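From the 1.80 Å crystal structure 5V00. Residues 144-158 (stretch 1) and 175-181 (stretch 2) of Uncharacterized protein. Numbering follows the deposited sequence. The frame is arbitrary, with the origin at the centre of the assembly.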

# COMPACT_ATOMS: atom_id res chain seq x y z
N THR B 144 3.23 -9.55 11.49
CA THR B 144 3.66 -8.78 10.32
C THR B 144 5.18 -8.69 10.29
O THR B 144 5.82 -8.44 11.29
CB THR B 144 3.09 -7.36 10.38
OG1 THR B 144 1.68 -7.44 10.37
CG2 THR B 144 3.56 -6.50 9.21
N VAL B 145 5.73 -8.99 9.16
CA VAL B 145 7.16 -8.89 8.91
C VAL B 145 7.41 -7.98 7.75
O VAL B 145 6.82 -8.16 6.66
CB VAL B 145 7.84 -10.29 8.67
CG1 VAL B 145 9.35 -10.07 8.47
CG2 VAL B 145 7.57 -11.22 9.83
N LEU B 146 8.34 -7.04 7.90
CA LEU B 146 8.62 -6.04 6.91
C LEU B 146 10.12 -6.12 6.56
O LEU B 146 10.98 -6.26 7.49
CB LEU B 146 8.29 -4.60 7.39
CG LEU B 146 6.82 -4.45 7.74
CD1 LEU B 146 6.73 -3.29 8.74
CD2 LEU B 146 6.08 -4.06 6.47
N VAL B 147 10.43 -6.03 5.30
CA VAL B 147 11.81 -6.03 4.79
C VAL B 147 11.99 -4.83 3.91
O VAL B 147 11.47 -4.80 2.81
CB VAL B 147 12.22 -7.33 4.05
CG1 VAL B 147 13.66 -7.31 3.64
CG2 VAL B 147 11.98 -8.56 4.91
N PHE B 148 12.80 -3.86 4.35
CA PHE B 148 13.01 -2.59 3.63
C PHE B 148 14.42 -2.55 3.08
O PHE B 148 15.39 -2.60 3.84
CB PHE B 148 12.82 -1.41 4.59
CG PHE B 148 13.08 -0.06 3.98
CD1 PHE B 148 12.13 0.53 3.16
CD2 PHE B 148 14.25 0.63 4.26
CE1 PHE B 148 12.37 1.74 2.57
CE2 PHE B 148 14.54 1.81 3.65
CZ PHE B 148 13.56 2.44 2.86
N SER B 149 14.55 -2.51 1.76
CA SER B 149 15.84 -2.54 1.06
C SER B 149 16.58 -1.21 0.99
O SER B 149 15.94 -0.18 0.68
CB SER B 149 15.61 -3.01 -0.39
OG SER B 149 16.79 -2.91 -1.13
N VAL B 150 17.90 -1.24 1.22
CA VAL B 150 18.74 -0.09 0.91
C VAL B 150 19.81 -0.51 -0.09
O VAL B 150 20.92 -0.01 -0.04
CB VAL B 150 19.30 0.61 2.18
CG1 VAL B 150 18.17 1.22 3.02
CG2 VAL B 150 20.13 -0.33 3.00
N ALA B 151 19.48 -1.46 -0.96
CA ALA B 151 20.47 -1.99 -1.92
C ALA B 151 19.82 -2.18 -3.25
O ALA B 151 18.57 -2.22 -3.37
CB ALA B 151 21.06 -3.30 -1.46
N ASP B 152 20.65 -2.34 -4.29
CA ASP B 152 20.06 -2.56 -5.61
C ASP B 152 19.24 -3.84 -5.71
O ASP B 152 18.30 -3.94 -6.51
CB ASP B 152 21.14 -2.61 -6.68
CG ASP B 152 21.73 -1.25 -6.98
OD1 ASP B 152 21.17 -0.21 -6.66
OD2 ASP B 152 22.80 -1.25 -7.59
N GLU B 153 19.62 -4.87 -4.96
CA GLU B 153 18.89 -6.11 -4.97
C GLU B 153 18.94 -6.81 -3.59
O GLU B 153 19.97 -7.30 -3.15
CB GLU B 153 19.45 -7.07 -6.02
CG GLU B 153 18.62 -8.29 -6.20
CD GLU B 153 19.08 -9.21 -7.32
OE1 GLU B 153 19.81 -10.15 -7.03
OE2 GLU B 153 18.70 -8.95 -8.46
N VAL B 154 17.82 -6.80 -2.89
CA VAL B 154 17.65 -7.64 -1.69
C VAL B 154 16.68 -8.77 -2.10
O VAL B 154 15.57 -8.55 -2.67
CB VAL B 154 17.06 -6.81 -0.58
CG1 VAL B 154 16.61 -7.71 0.55
CG2 VAL B 154 18.10 -5.77 -0.13
N LYS B 155 17.12 -10.00 -1.90
CA LYS B 155 16.33 -11.19 -2.19
C LYS B 155 15.65 -11.73 -0.97
O LYS B 155 16.31 -11.95 0.04
CB LYS B 155 17.24 -12.30 -2.76
CG LYS B 155 17.94 -11.92 -4.07
CD LYS B 155 18.91 -13.02 -4.52
CE LYS B 155 18.32 -13.96 -5.49
NZ LYS B 155 19.04 -15.29 -5.46
N VAL B 156 14.35 -11.94 -1.05
CA VAL B 156 13.57 -12.39 0.07
C VAL B 156 12.26 -12.96 -0.43
O VAL B 156 11.53 -12.32 -1.22
CB VAL B 156 13.33 -11.30 1.14
CG1 VAL B 156 12.80 -10.01 0.50
CG2 VAL B 156 12.47 -11.81 2.27
N LEU B 157 11.98 -14.19 -0.02
CA LEU B 157 10.72 -14.88 -0.33
C LEU B 157 10.39 -14.90 -1.80
O LEU B 157 9.25 -14.74 -2.18
CB LEU B 157 9.60 -14.30 0.51
CG LEU B 157 9.64 -14.63 1.99
CD1 LEU B 157 8.81 -13.75 2.87
CD2 LEU B 157 9.36 -16.12 2.24
N GLY B 158 11.39 -15.06 -2.65
CA GLY B 158 11.24 -15.15 -4.06
C GLY B 158 11.11 -13.85 -4.79
O GLY B 158 10.94 -13.86 -6.01
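Stretch 2 (175-181) LLDISVT

Stretch 2 adds a β-strand antiparallel to the short strand at the end of stretch 1, joined by one closed pair of backbone hydrogen bonds, while its apolar side chains also reach the longer first strand of stretch 1. Residues 176-181 are extended throughout, with phi between -84° and -136° and psi between 110° and 142°. Against strand 154-156 the axes approach to 4.8 Å with 167° between their N-to-C directions. Strand 144-149 runs nearly the same way as stretch 2, at 8°, but its axis comes no closer than 10.2 Å, a separation bridged by side chains and not by backbone.

The register is set by Lys155 and Thr181, whose CA atoms lie 5.1 Å apart. Lys155 N donates to Thr181 O at 2.9 Å, and Thr181 N returns a bond to Lys155 O, also at 2.9 Å, so both residues satisfy their amide and carbonyl in one ring. The same carbonyls accept CA-H...O contacts: Val154 CA lies 3.2 Å from Thr181 O, and Val180 CA 3.4 Å from Lys155 O. The side chains of this pair share one face, CB of Lys155 standing 4.3 Å from CB of Thr181, after which the lysine leads away from stretch 2.

Beyond this pair the ladder is continued by water. Leu157, with phi 53° and psi 37°, leaves the extended conformation, and its N stands 4.2 Å from Ser179 O, too far for a direct bond. Water 2 fills the gap, accepting from Leu157 N at 2.9 Å and donating to Ser179 O at 2.7 Å. At the other end, water 1 donates to Glu153 O at 2.7 Å and more weakly to Thr181 O at 3.1 Å.

The opposite face, carrying Val156 and Val180, is apolar. Val180 packs its CG1 3.8 Å from CG1 of Val154 and 4.3 Å from CG1 of Val147, and its CG2 3.8 Å from CG2 of Val156; it thus touches both strands of stretch 1. Ile178 does likewise: its CG2 is 3.9 Å from Val156 CG2 and its CD1 4.1 Å from Val145 CG1, the chain in the m, t rotamer bringing its end nearer than its sideways CA-to-CB bond would suggest. Leu176 CD1 meets Val145 CG2 at 4.2 Å. The rule is economical: alternate residues 176, 178 and 180 supply the apolar contacts, while a single backbone pair fixes the register, and the two stretches together bury 436 Å².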

# COMPACT_ATOMS: atom_id res chain seq x y z
N LEU B 175 5.13 -20.42 12.57
CA LEU B 175 6.52 -19.99 12.62
C LEU B 175 7.02 -19.83 11.21
O LEU B 175 7.27 -20.85 10.51
CB LEU B 175 7.39 -21.02 13.36
CG LEU B 175 8.83 -20.62 13.66
CD1 LEU B 175 8.92 -19.47 14.65
CD2 LEU B 175 9.62 -21.83 14.19
N LEU B 176 7.30 -18.61 10.82
CA LEU B 176 7.78 -18.32 9.48
C LEU B 176 9.24 -18.51 9.40
O LEU B 176 9.93 -18.11 10.31
CB LEU B 176 7.49 -16.86 9.20
CG LEU B 176 6.19 -16.51 8.56
CD1 LEU B 176 6.07 -15.01 8.67
CD2 LEU B 176 6.31 -16.93 7.09
N ASP B 177 9.78 -19.09 8.34
CA ASP B 177 11.23 -19.27 8.14
C ASP B 177 11.64 -18.48 6.97
O ASP B 177 11.22 -18.81 5.83
CB ASP B 177 11.46 -20.77 7.84
CG ASP B 177 12.86 -21.15 7.51
OD1 ASP B 177 13.83 -20.38 7.38
OD2 ASP B 177 13.00 -22.41 7.38
N ILE B 178 12.36 -17.42 7.18
CA ILE B 178 12.61 -16.38 6.17
C ILE B 178 14.11 -16.23 5.99
O ILE B 178 14.86 -15.95 6.90
CB ILE B 178 11.95 -15.01 6.53
CG1 ILE B 178 10.44 -15.19 6.65
CG2 ILE B 178 12.35 -13.99 5.48
CD1 ILE B 178 9.73 -13.96 7.16
N SER B 179 14.55 -16.38 4.73
CA SER B 179 15.91 -16.06 4.37
C SER B 179 15.95 -14.75 3.63
O SER B 179 15.07 -14.48 2.78
CB SER B 179 16.47 -17.16 3.45
OG SER B 179 16.60 -18.45 4.14
N VAL B 180 16.97 -13.93 3.88
CA VAL B 180 17.12 -12.68 3.21
C VAL B 180 18.56 -12.50 2.78
O VAL B 180 19.46 -12.87 3.52
CB VAL B 180 16.77 -11.49 4.14
CG1 VAL B 180 16.84 -10.20 3.40
CG2 VAL B 180 15.41 -11.67 4.73
N THR B 181 18.80 -11.96 1.58
CA THR B 181 20.17 -11.63 1.15
C THR B 181 20.23 -10.21 0.73
O THR B 181 19.40 -9.75 -0.11
CB THR B 181 20.61 -12.56 -0.05
OG1 THR B 181 20.60 -13.93 0.40
CG2 THR B 181 21.99 -12.16 -0.50
O HOH W 1 21.09 -9.68 -2.66
O HOH W 2 13.27 -16.14 1.64